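Local coordinates for protein ribonuclease H (Uncultured organism, PDB 4IBN) that probably cleaves the RNA strand of RNA-DNA hybrids as a magnesium-dependent endonuclease of the RNase H family, giving 5'-phosphomonoesters, at residues N28-E31 / G32-P35; T105-V108 / H109-Q113; S178-E181 / E182-A185; A71-S74 / V75-F79. One frame throughout, in Å; residues are numbered along the deposited sequence.

Interaction 1 of 4, residues N28-E31 / G32-P35; sequences NGRE and GENP
Arg30 and Glu33 are the first and last residues of a type II beta turn in the loop that joins strand 16-25 to strand 34-45 of the RNase H fold. One backbone hydrogen bond closes the turn. Glu33 N donates to Arg30 O at 3.0 Å, with the N-H...O angle at 156°. Glu31 and Gly32 are the corner residues. Gly32 has a positive phi of 95°, where a CB would jam against the carbonyl oxygen of Glu31. Just after the turn, strand 34-45 begins with backbone hydrogen bonds from Asn34 to Thr65 and from Pro35 to Leu26.

Packing of side-chain carbons comes next. The Arg30 and Glu33 chains run side by side, and Arg30 CG lies 3.6 Å from Glu33 CG. The Arg30 chain is extended from CG to NE, which brings its guanidinium over the bent chain of Glu33.

The Asn34 side chain lies toward Gly29, on the backbone before the turn.

The charged contact is loose. The guanidinium of Arg30 and the carboxylate of Glu33 are stacked, their planes 28° apart. Glu33 CG sits over the centre of one guanidinium face. No N-H points at the carboxylate, and the salt bridge is a long one, with Arg30 NH2 3.6 Å from Glu33 OE2.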
ATOM      1  N   ASN A  28     -20.788  10.570  -3.431  1.00 27.36           N
ATOM      2  CA  ASN A  28     -20.836  11.054  -4.801  1.00 26.88           C
ATOM      3  C   ASN A  28     -20.609  12.545  -4.951  1.00 25.83           C
ATOM      4  O   ASN A  28     -21.127  13.141  -5.828  1.00 27.42           O
ATOM      5  CB  ASN A  28     -22.123  10.651  -5.500  1.00 29.46           C
ATOM      6  CG  ASN A  28     -23.302  11.322  -4.931  1.00 34.55           C
ATOM      7  OD1 ASN A  28     -23.214  12.013  -3.938  1.00 39.65           O
ATOM      8  ND2 ASN A  28     -24.429  11.154  -5.581  1.00 43.21           N
ATOM      9  N   GLY A  29     -19.829  13.118  -4.059  1.00 24.78           N
ATOM     10  CA  GLY A  29     -19.461  14.498  -4.155  1.00 22.24           C
ATOM     11  C   GLY A  29     -18.365  14.686  -5.174  1.00 21.99           C
ATOM     12  O   GLY A  29     -17.792  13.739  -5.602  1.00 23.66           O
ATOM     13  N   ARG A  30     -18.058  15.916  -5.503  1.00 23.33           N
ATOM     14  CA  ARG A  30     -17.059  16.161  -6.491  1.00 23.49           C
ATOM     15  C   ARG A  30     -15.700  15.806  -5.988  1.00 22.69           C
ATOM     16  O   ARG A  30     -15.510  15.688  -4.849  1.00 23.23           O
ATOM     17  CB  ARG A  30     -17.134  17.601  -7.035  1.00 25.44           C
ATOM     18  CG  ARG A  30     -16.632  18.610  -6.156  1.00 31.93           C
ATOM     19  CD  ARG A  30     -16.789  19.973  -6.727  1.00 30.35           C
ATOM     20  NE  ARG A  30     -16.275  20.904  -5.768  1.00 38.72           N
ATOM     21  CZ  ARG A  30     -17.012  21.440  -4.826  1.00 41.79           C
ATOM     22  NH1 ARG A  30     -18.295  21.181  -4.751  1.00 46.43           N
ATOM     23  NH2 ARG A  30     -16.485  22.270  -3.988  1.00 51.92           N
ATOM     24  N   GLU A  31     -14.751  15.644  -6.879  1.00 23.83           N
ATOM     25  CA  GLU A  31     -13.448  15.165  -6.468  1.00 22.78           C
ATOM     26  C   GLU A  31     -12.861  16.034  -5.391  1.00 23.28           C
ATOM     27  O   GLU A  31     -12.785  17.187  -5.527  1.00 25.03           O
ATOM     28  CB  GLU A  31     -12.538  15.149  -7.670  1.00 24.85           C
ATOM     29  CG  GLU A  31     -11.114  14.803  -7.371  1.00 25.50           C
ATOM     30  CD  GLU A  31     -10.798  13.329  -7.355  1.00 25.60           C
ATOM     31  OE1 GLU A  31     -11.679  12.517  -7.210  1.00 29.32           O
ATOM     32  OE2 GLU A  31      -9.611  13.001  -7.424  1.00 29.23           O
ATOM     33  N   GLY A  32     -12.430  15.406  -4.311  1.00 22.01           N
ATOM     34  CA  GLY A  32     -11.876  16.076  -3.172  1.00 23.44           C
ATOM     35  C   GLY A  32     -12.819  16.385  -2.039  1.00 21.79           C
ATOM     36  O   GLY A  32     -12.383  16.847  -1.045  1.00 23.68           O
ATOM     37  N   GLU A  33     -14.095  16.118  -2.220  1.00 20.38           N
ATOM     38  CA  GLU A  33     -15.073  16.343  -1.182  1.00 21.38           C
ATOM     39  C   GLU A  33     -15.554  15.137  -0.410  1.00 24.36           C
ATOM     40  O   GLU A  33     -16.285  15.290   0.524  1.00 27.60           O
ATOM     41  CB  GLU A  33     -16.288  17.004  -1.784  1.00 23.85           C
ATOM     42  CG  GLU A  33     -15.983  18.225  -2.590  1.00 26.34           C
ATOM     43  CD  GLU A  33     -15.367  19.297  -1.785  1.00 44.43           C
ATOM     44  OE1 GLU A  33     -15.846  19.504  -0.681  1.00 50.65           O
ATOM     45  OE2 GLU A  33     -14.392  19.924  -2.216  1.00 48.48           O
ATOM     46  N   ASN A  34     -15.155  13.946  -0.808  1.00 21.76           N
ATOM     47  CA  ASN A  34     -15.630  12.729  -0.180  1.00 20.25           C
ATOM     48  C   ASN A  34     -14.673  12.169   0.859  1.00 18.93           C
ATOM     49  O   ASN A  34     -13.520  12.269   0.713  1.00 20.36           O
ATOM     50  CB  ASN A  34     -15.845  11.657  -1.225  1.00 20.50           C
ATOM     51  CG  ASN A  34     -16.792  12.078  -2.305  1.00 24.76           C
ATOM     52  OD1 ASN A  34     -16.447  12.064  -3.458  1.00 32.90           O
ATOM     53  ND2 ASN A  34     -17.972  12.412  -1.940  1.00 22.74           N
ATOM     54  N   PRO A  35     -15.202  11.567   1.893  1.00 16.59           N
ATOM     55  CA  PRO A  35     -14.381  10.892   2.877  1.00 17.69           C
ATOM     56  C   PRO A  35     -13.687   9.685   2.267  1.00 17.85           C
ATOM     57  O   PRO A  35     -14.216   9.114   1.384  1.00 18.18           O
ATOM     58  CB  PRO A  35     -15.389  10.467   3.933  1.00 20.26           C
ATOM     59  CG  PRO A  35     -16.660  10.525   3.290  1.00 22.77           C
ATOM     60  CD  PRO A  35     -16.624  11.462   2.199  1.00 19.99           C
TER

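Interaction 2 of 4, residues T105-V108 / H109-Q113; sequences TRWV and HDWAQ
Trp107 and Trp111 lie one helical turn apart near the end of helix 98-113, side by side and pointing the same way. The side chain of Trp111 starts with CB beside the backbone, 3.7 Å from Trp107 O. Trp111 CG is anti to its own carbonyl carbon (chi1 -68°), which lays the indole back along the helix over Trp107. CG and CD2 pass closer to that carbonyl, and Trp107 O stands 3.3 Å above the indole plane. Further out, Trp111 CE3 comes 3.8 Å from Val108 CA, with Val108 CG1 near the same atom. The six-membered ring then receives Trp107 CB over its face, 3.9 Å from the centroid, as a CH-pi contact. At the far end, Trp111 CH2 meets Trp107 CE3 at 3.9 Å. The two indoles form an offset edge-to-face pair, with the edge of Trp107 toward the face of Trp111 and the planes at 62°. Trp129 of helix 126-136 meets the Trp111 ring and also touches Val108. With an alanine at Trp111, the Trp107 indole would probably lose the face it leans on, and a gap would open beside Val108 and Trp129. Dispersion and CH-pi contacts mainly hold the indole; the one carbonyl oxygen over its face already accepts the helix bond from Trp111 N at 2.9 Å.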
ATOM      1  N   THR A 105       7.246   2.468 -10.493  1.00 18.28           N
ATOM      2  CA  THR A 105       8.131   1.796 -11.396  1.00 18.33           C
ATOM      3  C   THR A 105       8.591   2.641 -12.538  1.00 19.49           C
ATOM      4  O   THR A 105       9.576   2.337 -13.153  1.00 20.13           O
ATOM      5  CB  THR A 105       7.510   0.530 -12.012  1.00 17.53           C
ATOM      6  OG1 THR A 105       6.295   0.820 -12.668  1.00 19.27           O
ATOM      7  CG2 THR A 105       7.288  -0.520 -10.960  1.00 18.43           C
ATOM      8  N   ARG A 106       7.803   3.649 -12.864  1.00 18.16           N
ATOM      9  CA  ARG A 106       8.093   4.538 -13.968  1.00 20.25           C
ATOM     10  C   ARG A 106       8.041   6.014 -13.671  1.00 20.91           C
ATOM     11  O   ARG A 106       8.975   6.684 -13.818  1.00 23.72           O
ATOM     12  CB  ARG A 106       7.158   4.269 -15.130  1.00 21.85           C
ATOM     13  CG  ARG A 106       7.288   2.967 -15.735  1.00 21.32           C
ATOM     14  CD  ARG A 106       6.292   2.756 -16.861  1.00 28.40           C
ATOM     15  NE  ARG A 106       6.424   1.432 -17.403  1.00 34.39           N
ATOM     16  CZ  ARG A 106       7.020   1.171 -18.548  1.00 33.70           C
ATOM     17  NH1 ARG A 106       7.491   2.148 -19.292  1.00 31.37           N
ATOM     18  NH2 ARG A 106       7.113  -0.076 -18.956  1.00 36.88           N
ATOM     19  N   TRP A 107       6.894   6.512 -13.281  1.00 19.10           N
ATOM     20  CA  TRP A 107       6.703   7.941 -13.252  1.00 19.41           C
ATOM     21  C   TRP A 107       7.622   8.717 -12.297  1.00 19.84           C
ATOM     22  O   TRP A 107       8.007   9.772 -12.619  1.00 21.60           O
ATOM     23  CB  TRP A 107       5.248   8.289 -12.992  1.00 20.05           C
ATOM     24  CG  TRP A 107       4.238   7.596 -13.801  1.00 24.07           C
ATOM     25  CD1 TRP A 107       4.380   7.040 -15.000  1.00 27.06           C
ATOM     26  CD2 TRP A 107       2.891   7.414 -13.440  1.00 27.07           C
ATOM     27  NE1 TRP A 107       3.206   6.496 -15.415  1.00 32.79           N
ATOM     28  CE2 TRP A 107       2.270   6.723 -14.455  1.00 28.23           C
ATOM     29  CE3 TRP A 107       2.150   7.778 -12.349  1.00 40.52           C
ATOM     30  CZ2 TRP A 107       0.933   6.413 -14.425  1.00 32.50           C
ATOM     31  CZ3 TRP A 107       0.802   7.422 -12.305  1.00 32.45           C
ATOM     32  CH2 TRP A 107       0.227   6.762 -13.339  1.00 39.56           C
ATOM     33  N   VAL A 108       7.956   8.163 -11.137  1.00 19.09           N
ATOM     34  CA  VAL A 108       8.751   8.880 -10.171  1.00 17.97           C
ATOM     35  C   VAL A 108      10.090   9.180 -10.788  1.00 19.84           C
ATOM     36  O   VAL A 108      10.693  10.142 -10.519  1.00 20.22           O
ATOM     37  CB  VAL A 108       8.972   8.140  -8.858  1.00 18.22           C
ATOM     38  CG1 VAL A 108       7.763   8.192  -8.037  1.00 20.34           C
ATOM     39  CG2 VAL A 108       9.382   6.776  -9.102  1.00 21.61           C
ATOM     40  N   HIS A 109      10.541   8.265 -11.599  1.00 21.56           N
ATOM     41  CA  HIS A 109      11.776   8.467 -12.293  1.00 22.40           C
ATOM     42  C   HIS A 109      11.648   9.635 -13.261  1.00 21.54           C
ATOM     43  O   HIS A 109      12.534  10.383 -13.391  1.00 24.15           O
ATOM     44  CB  HIS A 109      12.228   7.182 -13.000  1.00 22.02           C
ATOM     45  CG  HIS A 109      12.467   6.029 -12.080  1.00 22.23           C
ATOM     46  ND1 HIS A 109      13.476   6.006 -11.158  1.00 23.25           N
ATOM     47  CD2 HIS A 109      11.828   4.851 -11.953  1.00 23.81           C
ATOM     48  CE1 HIS A 109      13.445   4.875 -10.497  1.00 27.66           C
ATOM     49  NE2 HIS A 109      12.443   4.160 -10.951  1.00 26.37           N
ATOM     50  N   ASP A 110      10.546   9.739 -13.965  1.00 22.23           N
ATOM     51  CA  ASP A 110      10.331  10.868 -14.844  1.00 25.68           C
ATOM     52  C   ASP A 110      10.249  12.164 -14.071  1.00 25.84           C
ATOM     53  O   ASP A 110      10.793  13.140 -14.467  1.00 26.85           O
ATOM     54  CB  ASP A 110       9.037  10.719 -15.632  1.00 28.04           C
ATOM     55  CG  ASP A 110       9.066   9.574 -16.620  1.00 34.67           C
ATOM     56  OD1 ASP A 110      10.143   9.216 -17.079  1.00 34.62           O
ATOM     57  OD2 ASP A 110       7.999   9.028 -16.927  1.00 34.91           O
ATOM     58  N   TRP A 111       9.532  12.166 -12.968  1.00 22.24           N
ATOM     59  CA  TRP A 111       9.390  13.357 -12.188  1.00 21.08           C
ATOM     60  C   TRP A 111      10.728  13.832 -11.626  1.00 20.10           C
ATOM     61  O   TRP A 111      11.012  14.980 -11.630  1.00 24.95           O
ATOM     62  CB  TRP A 111       8.374  13.140 -11.056  1.00 22.99           C
ATOM     63  CG  TRP A 111       7.015  12.982 -11.557  1.00 25.92           C
ATOM     64  CD1 TRP A 111       6.499  13.591 -12.596  1.00 35.72           C
ATOM     65  CD2 TRP A 111       5.965  12.166 -11.011  1.00 26.35           C
ATOM     66  NE1 TRP A 111       5.196  13.212 -12.781  1.00 37.62           N
ATOM     67  CE2 TRP A 111       4.856  12.325 -11.807  1.00 34.15           C
ATOM     68  CE3 TRP A 111       5.873  11.313  -9.938  1.00 26.10           C
ATOM     69  CZ2 TRP A 111       3.649  11.672 -11.539  1.00 32.46           C
ATOM     70  CZ3 TRP A 111       4.723  10.655  -9.718  1.00 24.17           C
ATOM     71  CH2 TRP A 111       3.625  10.844 -10.483  1.00 28.26           C
ATOM     72  N   ALA A 112      11.523  12.918 -11.128  1.00 21.55           N
ATOM     73  CA  ALA A 112      12.820  13.257 -10.603  1.00 21.44           C
ATOM     74  C   ALA A 112      13.706  13.832 -11.687  1.00 23.16           C
ATOM     75  O   ALA A 112      14.446  14.730 -11.485  1.00 23.63           O
ATOM     76  CB  ALA A 112      13.473  12.080  -9.982  1.00 21.29           C
ATOM     77  N   GLN A 113      13.576  13.274 -12.854  1.00 22.74           N
ATOM     78  CA  GLN A 113      14.367  13.690 -13.971  1.00 25.64           C
ATOM     79  C   GLN A 113      14.071  15.157 -14.264  1.00 23.90           C
ATOM     80  O   GLN A 113      14.928  15.899 -14.619  1.00 27.39           O
ATOM     81  CB  GLN A 113      14.070  12.820 -15.168  1.00 27.32           C
ATOM     82  CG  GLN A 113      15.034  12.942 -16.250  1.00 31.47           C
ATOM     83  CD  GLN A 113      14.716  11.993 -17.360  1.00 39.51           C
ATOM     84  OE1 GLN A 113      13.599  11.883 -17.759  1.00 34.91           O
ATOM     85  NE2 GLN A 113      15.713  11.304 -17.854  1.00 38.95           N
TER

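Interaction 3 of 4, residues S178-E181 / E182-A185; sequences SGYE and EWAA
The first turn of the short helix 180-184 brings Tyr180 against Trp183 and Ala184, with Gly179 at the N-cap. An ST turn leads into it. Ser178 OG accepts from Tyr180 N at 3.0 Å. Gly179 O then takes Trp183 N at 3.1 Å in a nearly straight bond, and Tyr180 O takes Ala184 N at 2.9 Å. The last bond of the series, from Ala185 N to Glu181 O, is weak. A water bridges Glu182 N and Ser178 O. It accepts from Glu182 N at 2.9 Å and gives a weak bond to Ser178 O.

The two aromatic side chains cross at a slant, with their planes at 45°. Tyr180 CE1 meets Trp183 CZ3 at 3.8 Å. Both side chains have CG anti to the backbone N (chi1 175° for Tyr180 and 173° for Trp183). This torsion, with the three-residue spacing, lets the two rings meet. On the other side of its ring, Tyr180 CE2 rests 3.9 Å from Ala184 CB. Tyr157 of helix 153-168 meets both rings edge-to-face.

Asp57 of strand 53-62 is hydrogen-bonded to Ser178 OG and Gly179 N, and Arg55 forms a salt bridge with Glu181 OE2. The helix start is therefore polar and the buried rings beyond it are apolar. A carboxylate such as Asp57, placed at the N-terminal end, is likely to interact favourably with the helix dipole.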
ATOM      1  N   SER A 178      -4.598  -8.447  12.935  1.00 22.56           N
ATOM      2  CA  SER A 178      -5.473  -8.439  11.794  1.00 20.79           C
ATOM      3  C   SER A 178      -6.852  -9.004  11.983  1.00 22.65           C
ATOM      4  O   SER A 178      -7.042  -9.937  12.661  1.00 27.09           O
ATOM      5  CB  SER A 178      -4.832  -9.115  10.595  1.00 18.50           C
ATOM      6  OG  SER A 178      -5.609  -9.015   9.463  1.00 20.58           O
ATOM      7  N   GLY A 179      -7.776  -8.453  11.257  1.00 19.66           N
ATOM      8  CA  GLY A 179      -9.112  -8.980  11.211  1.00 20.55           C
ATOM      9  C   GLY A 179      -9.350  -9.945  10.063  1.00 20.68           C
ATOM     10  O   GLY A 179     -10.428 -10.369   9.846  1.00 21.29           O
ATOM     11  N   TYR A 180      -8.305 -10.285   9.342  1.00 17.75           N
ATOM     12  CA  TYR A 180      -8.496 -11.021   8.124  1.00 17.36           C
ATOM     13  C   TYR A 180      -9.208 -12.343   8.352  1.00 17.84           C
ATOM     14  O   TYR A 180     -10.067 -12.695   7.651  1.00 18.53           O
ATOM     15  CB  TYR A 180      -7.162 -11.340   7.403  1.00 19.44           C
ATOM     16  CG  TYR A 180      -7.412 -12.218   6.198  1.00 16.00           C
ATOM     17  CD1 TYR A 180      -7.805 -11.676   5.013  1.00 16.84           C
ATOM     18  CD2 TYR A 180      -7.327 -13.569   6.266  1.00 18.03           C
ATOM     19  CE1 TYR A 180      -8.103 -12.430   3.956  1.00 17.19           C
ATOM     20  CE2 TYR A 180      -7.612 -14.332   5.207  1.00 16.82           C
ATOM     21  CZ  TYR A 180      -8.001 -13.761   4.053  1.00 15.16           C
ATOM     22  OH  TYR A 180      -8.329 -14.485   3.005  1.00 19.55           O
ATOM     23  N   GLU A 181      -8.805 -13.075   9.355  1.00 19.24           N
ATOM     24  CA  GLU A 181      -9.353 -14.391   9.520  1.00 22.16           C
ATOM     25  C   GLU A 181     -10.834 -14.379   9.838  1.00 19.12           C
ATOM     26  O   GLU A 181     -11.544 -15.201   9.412  1.00 21.98           O
ATOM     27  CB  GLU A 181      -8.546 -15.152  10.555  1.00 22.86           C
ATOM     28  CG  GLU A 181      -7.195 -15.591  10.003  1.00 29.16           C
ATOM     29  CD  GLU A 181      -6.114 -14.494  10.043  1.00 32.50           C
ATOM     30  OE1 GLU A 181      -6.362 -13.412  10.573  1.00 37.29           O
ATOM     31  OE2 GLU A 181      -5.008 -14.762   9.576  1.00 30.36           O
ATOM     32  N   GLU A 182     -11.244 -13.456  10.659  1.00 20.82           N
ATOM     33  CA  GLU A 182     -12.642 -13.320  10.975  1.00 20.57           C
ATOM     34  C   GLU A 182     -13.436 -12.882   9.737  1.00 20.44           C
ATOM     35  O   GLU A 182     -14.461 -13.389   9.459  1.00 22.94           O
ATOM     36  CB  GLU A 182     -12.840 -12.393  12.167  1.00 23.62           C
ATOM     37  CG  GLU A 182     -12.230 -12.886  13.484  1.00 28.61           C
ATOM     38  CD  GLU A 182     -13.007 -14.039  14.182  1.00 42.01           C
ATOM     39  OE1 GLU A 182     -14.066 -14.502  13.727  1.00 45.20           O
ATOM     40  OE2 GLU A 182     -12.555 -14.497  15.231  1.00 48.07           O
ATOM     41  N   TRP A 183     -12.897 -11.955   8.972  1.00 19.53           N
ATOM     42  CA  TRP A 183     -13.552 -11.508   7.761  1.00 18.78           C
ATOM     43  C   TRP A 183     -13.722 -12.672   6.765  1.00 18.92           C
ATOM     44  O   TRP A 183     -14.684 -12.793   6.099  1.00 17.49           O
ATOM     45  CB  TRP A 183     -12.732 -10.372   7.099  1.00 19.26           C
ATOM     46  CG  TRP A 183     -13.196  -9.906   5.750  1.00 18.93           C
ATOM     47  CD1 TRP A 183     -14.096  -8.955   5.488  1.00 18.51           C
ATOM     48  CD2 TRP A 183     -12.728 -10.361   4.492  1.00 21.02           C
ATOM     49  NE1 TRP A 183     -14.262  -8.801   4.166  1.00 20.40           N
ATOM     50  CE2 TRP A 183     -13.410  -9.653   3.523  1.00 21.69           C
ATOM     51  CE3 TRP A 183     -11.776 -11.284   4.092  1.00 19.91           C
ATOM     52  CZ2 TRP A 183     -13.184  -9.858   2.200  1.00 18.50           C
ATOM     53  CZ3 TRP A 183     -11.586 -11.489   2.806  1.00 20.05           C
ATOM     54  CH2 TRP A 183     -12.256 -10.771   1.860  1.00 19.73           C
ATOM     55  N   ALA A 184     -12.700 -13.486   6.676  1.00 17.27           N
ATOM     56  CA  ALA A 184     -12.659 -14.573   5.717  1.00 20.06           C
ATOM     57  C   ALA A 184     -13.755 -15.571   5.969  1.00 18.89           C
ATOM     58  O   ALA A 184     -14.196 -16.230   5.099  1.00 23.36           O
ATOM     59  CB  ALA A 184     -11.343 -15.257   5.728  1.00 18.28           C
ATOM     60  N   ALA A 185     -14.140 -15.669   7.207  1.00 19.87           N
ATOM     61  CA  ALA A 185     -15.156 -16.614   7.607  1.00 21.55           C
ATOM     62  C   ALA A 185     -16.590 -16.094   7.535  1.00 22.24           C
ATOM     63  O   ALA A 185     -17.497 -16.813   7.810  1.00 24.51           O
ATOM     64  CB  ALA A 185     -14.870 -17.097   8.965  1.00 21.36           C
TER
HETATM   65  O   HOH W   1      -9.305 -12.359  12.528  1.00 33.75           O

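Interaction 4 of 4, residues A71-S74 / V75-F79; sequences ALRS and VIEAF
Ala71 O is gripped by three donors. Ser74 OG gives it the shortest bond, 2.7 Å. Ser74 N at 3.2 Å and Val75 N at 3.4 Å add weak ones. The serine hydroxyl sits between its own backbone N and carbonyl carbon (chi1 81°), which folds it back onto the preceding turn. With an alanine in place of Ser74, the hydroxyl bond would be lost and Ala71 O would probably be left with its two weak backbone donors. Further along, Glu77 N donates to Arg73 O at 2.8 Å.

A charged pair runs along one side. Arg73 and Glu77 point the same way. Glu77 OE2 lies at the guanidinium edge, in its plane, 3.3 Å from Arg73 NH2, in a weak but straight bond. A water joins the pair, accepting from Arg73 NE at 2.7 Å and donating to Glu77 OE2 at 2.9 Å. The stronger partner of Arg73 is Glu62 of strand 53-62, whose OE2 forms a salt bridge with Arg73 NH1.

Leu72 and Ile76 face helix 126-136, and Val75 touches Ile100 of helix 98-113. Packed this way between sheet and helices, helix 67-82 is the central helix of the RNase H fold.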
ATOM      1  N   ALA A  71      -4.445   6.355  -2.132  1.00 16.21           N
ATOM      2  CA  ALA A  71      -3.583   5.336  -2.641  1.00 16.32           C
ATOM      3  C   ALA A  71      -2.150   5.629  -2.190  1.00 15.80           C
ATOM      4  O   ALA A  71      -1.479   4.764  -1.765  1.00 18.23           O
ATOM      5  CB  ALA A  71      -3.673   5.272  -4.111  1.00 15.82           C
ATOM      6  N   LEU A  72      -1.747   6.881  -2.282  1.00 16.51           N
ATOM      7  CA  LEU A  72      -0.419   7.251  -1.815  1.00 16.91           C
ATOM      8  C   LEU A  72      -0.241   7.044  -0.305  1.00 18.76           C
ATOM      9  O   LEU A  72       0.760   6.588   0.128  1.00 18.75           O
ATOM     10  CB  LEU A  72      -0.004   8.642  -2.296  1.00 16.84           C
ATOM     11  CG  LEU A  72       0.393   8.744  -3.741  1.00 18.30           C
ATOM     12  CD1 LEU A  72       0.297  10.163  -4.242  1.00 16.08           C
ATOM     13  CD2 LEU A  72       1.748   8.203  -3.896  1.00 17.95           C
ATOM     14  N   ARG A  73      -1.258   7.358   0.471  1.00 16.38           N
ATOM     15  CA  ARG A  73      -1.196   7.115   1.894  1.00 18.20           C
ATOM     16  C   ARG A  73      -1.073   5.644   2.231  1.00 15.87           C
ATOM     17  O   ARG A  73      -0.474   5.301   3.209  1.00 18.54           O
ATOM     18  CB  ARG A  73      -2.350   7.764   2.638  1.00 18.31           C
ATOM     19  CG  ARG A  73      -2.421   9.213   2.320  1.00 25.44           C
ATOM     20  CD  ARG A  73      -2.755  10.120   3.451  1.00 27.16           C
ATOM     21  NE  ARG A  73      -2.193   9.728   4.720  1.00 26.33           N
ATOM     22  CZ  ARG A  73      -2.787  10.015   5.851  1.00 35.69           C
ATOM     23  NH1 ARG A  73      -3.898  10.695   5.814  1.00 34.66           N
ATOM     24  NH2 ARG A  73      -2.290   9.658   7.014  1.00 35.53           N
ATOM     25  N   SER A  74      -1.658   4.792   1.401  1.00 16.84           N
ATOM     26  CA  SER A  74      -1.547   3.379   1.647  1.00 17.74           C
ATOM     27  C   SER A  74      -0.095   2.971   1.584  1.00 17.01           C
ATOM     28  O   SER A  74       0.346   2.169   2.338  1.00 19.04           O
ATOM     29  CB  SER A  74      -2.432   2.548   0.701  1.00 18.78           C
ATOM     30  OG  SER A  74      -1.900   2.329  -0.570  1.00 20.25           O
ATOM     31  N   VAL A  75       0.624   3.522   0.643  1.00 17.44           N
ATOM     32  CA  VAL A  75       2.046   3.247   0.595  1.00 16.66           C
ATOM     33  C   VAL A  75       2.791   3.832   1.778  1.00 19.11           C
ATOM     34  O   VAL A  75       3.540   3.180   2.424  1.00 18.17           O
ATOM     35  CB  VAL A  75       2.671   3.855  -0.643  1.00 16.13           C
ATOM     36  CG1 VAL A  75       4.187   3.623  -0.662  1.00 19.48           C
ATOM     37  CG2 VAL A  75       2.085   3.273  -1.836  1.00 16.91           C
ATOM     38  N   ILE A  76       2.562   5.096   2.045  1.00 16.67           N
ATOM     39  CA  ILE A  76       3.286   5.722   3.102  1.00 16.48           C
ATOM     40  C   ILE A  76       3.049   5.080   4.433  1.00 19.96           C
ATOM     41  O   ILE A  76       3.945   4.808   5.149  1.00 19.87           O
ATOM     42  CB  ILE A  76       2.878   7.172   3.226  1.00 18.28           C
ATOM     43  CG1 ILE A  76       3.248   7.933   1.987  1.00 18.25           C
ATOM     44  CG2 ILE A  76       3.487   7.815   4.418  1.00 21.01           C
ATOM     45  CD1 ILE A  76       2.539   9.278   1.858  1.00 19.89           C
ATOM     46  N   GLU A  77       1.807   4.835   4.750  1.00 18.06           N
ATOM     47  CA  GLU A  77       1.513   4.217   6.009  1.00 21.02           C
ATOM     48  C   GLU A  77       2.107   2.829   6.131  1.00 20.26           C
ATOM     49  O   GLU A  77       2.531   2.446   7.183  1.00 21.43           O
ATOM     50  CB  GLU A  77       0.024   4.185   6.307  1.00 22.14           C
ATOM     51  CG  GLU A  77      -0.556   5.510   6.473  1.00 24.11           C
ATOM     52  CD  GLU A  77       0.053   6.314   7.595  1.00 31.16           C
ATOM     53  OE1 GLU A  77       0.308   5.769   8.627  1.00 32.70           O
ATOM     54  OE2 GLU A  77       0.240   7.514   7.434  1.00 36.31           O
ATOM     55  N   ALA A  78       2.092   2.077   5.060  1.00 18.25           N
ATOM     56  CA  ALA A  78       2.628   0.738   5.100  1.00 19.33           C
ATOM     57  C   ALA A  78       4.101   0.698   5.376  1.00 18.59           C
ATOM     58  O   ALA A  78       4.545  -0.003   6.198  1.00 20.33           O
ATOM     59  CB  ALA A  78       2.383   0.048   3.773  1.00 21.60           C
ATOM     60  N   PHE A  79       4.829   1.458   4.615  1.00 18.42           N
ATOM     61  CA  PHE A  79       6.250   1.513   4.755  1.00 18.09           C
ATOM     62  C   PHE A  79       6.725   2.189   6.027  1.00 22.55           C
ATOM     63  O   PHE A  79       7.794   1.912   6.508  1.00 22.74           O
ATOM     64  CB  PHE A  79       6.901   2.055   3.501  1.00 18.66           C
ATOM     65  CG  PHE A  79       6.920   1.075   2.388  1.00 18.56           C
ATOM     66  CD1 PHE A  79       7.906   0.168   2.288  1.00 18.29           C
ATOM     67  CD2 PHE A  79       5.926   1.033   1.482  1.00 19.10           C
ATOM     68  CE1 PHE A  79       7.896  -0.707   1.316  1.00 19.09           C
ATOM     69  CE2 PHE A  79       5.914   0.137   0.517  1.00 17.83           C
ATOM     70  CZ  PHE A  79       6.891  -0.736   0.433  1.00 19.49           C
TER
HETATM   71  O   HOH W   2       0.431   9.020   4.931  1.00 31.03           O

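In the fold
Interaction 4 is the core contact, its centre about 5 Å from the centre of the chain. Interactions 1 and 2 lie at the surface, and interaction 3 is partly buried. Interactions 2 and 4 sit on different helices, with nearest atoms about 7 Å apart, and both pack on Trp129 of helix 126-136. Interactions 2 and 3 lie on opposite sides of the centre, their own centres about 37 Å apart. Interactions 3 and 4 both reach strand 53-62. The chemistry follows place. Within the exposed turn a backbone bond closes the loop and a long ion pair lies beside it. The two outer helices use aromatic packing. The buried helix combines apolar faces with a hydroxyl and a water-linked ion pair.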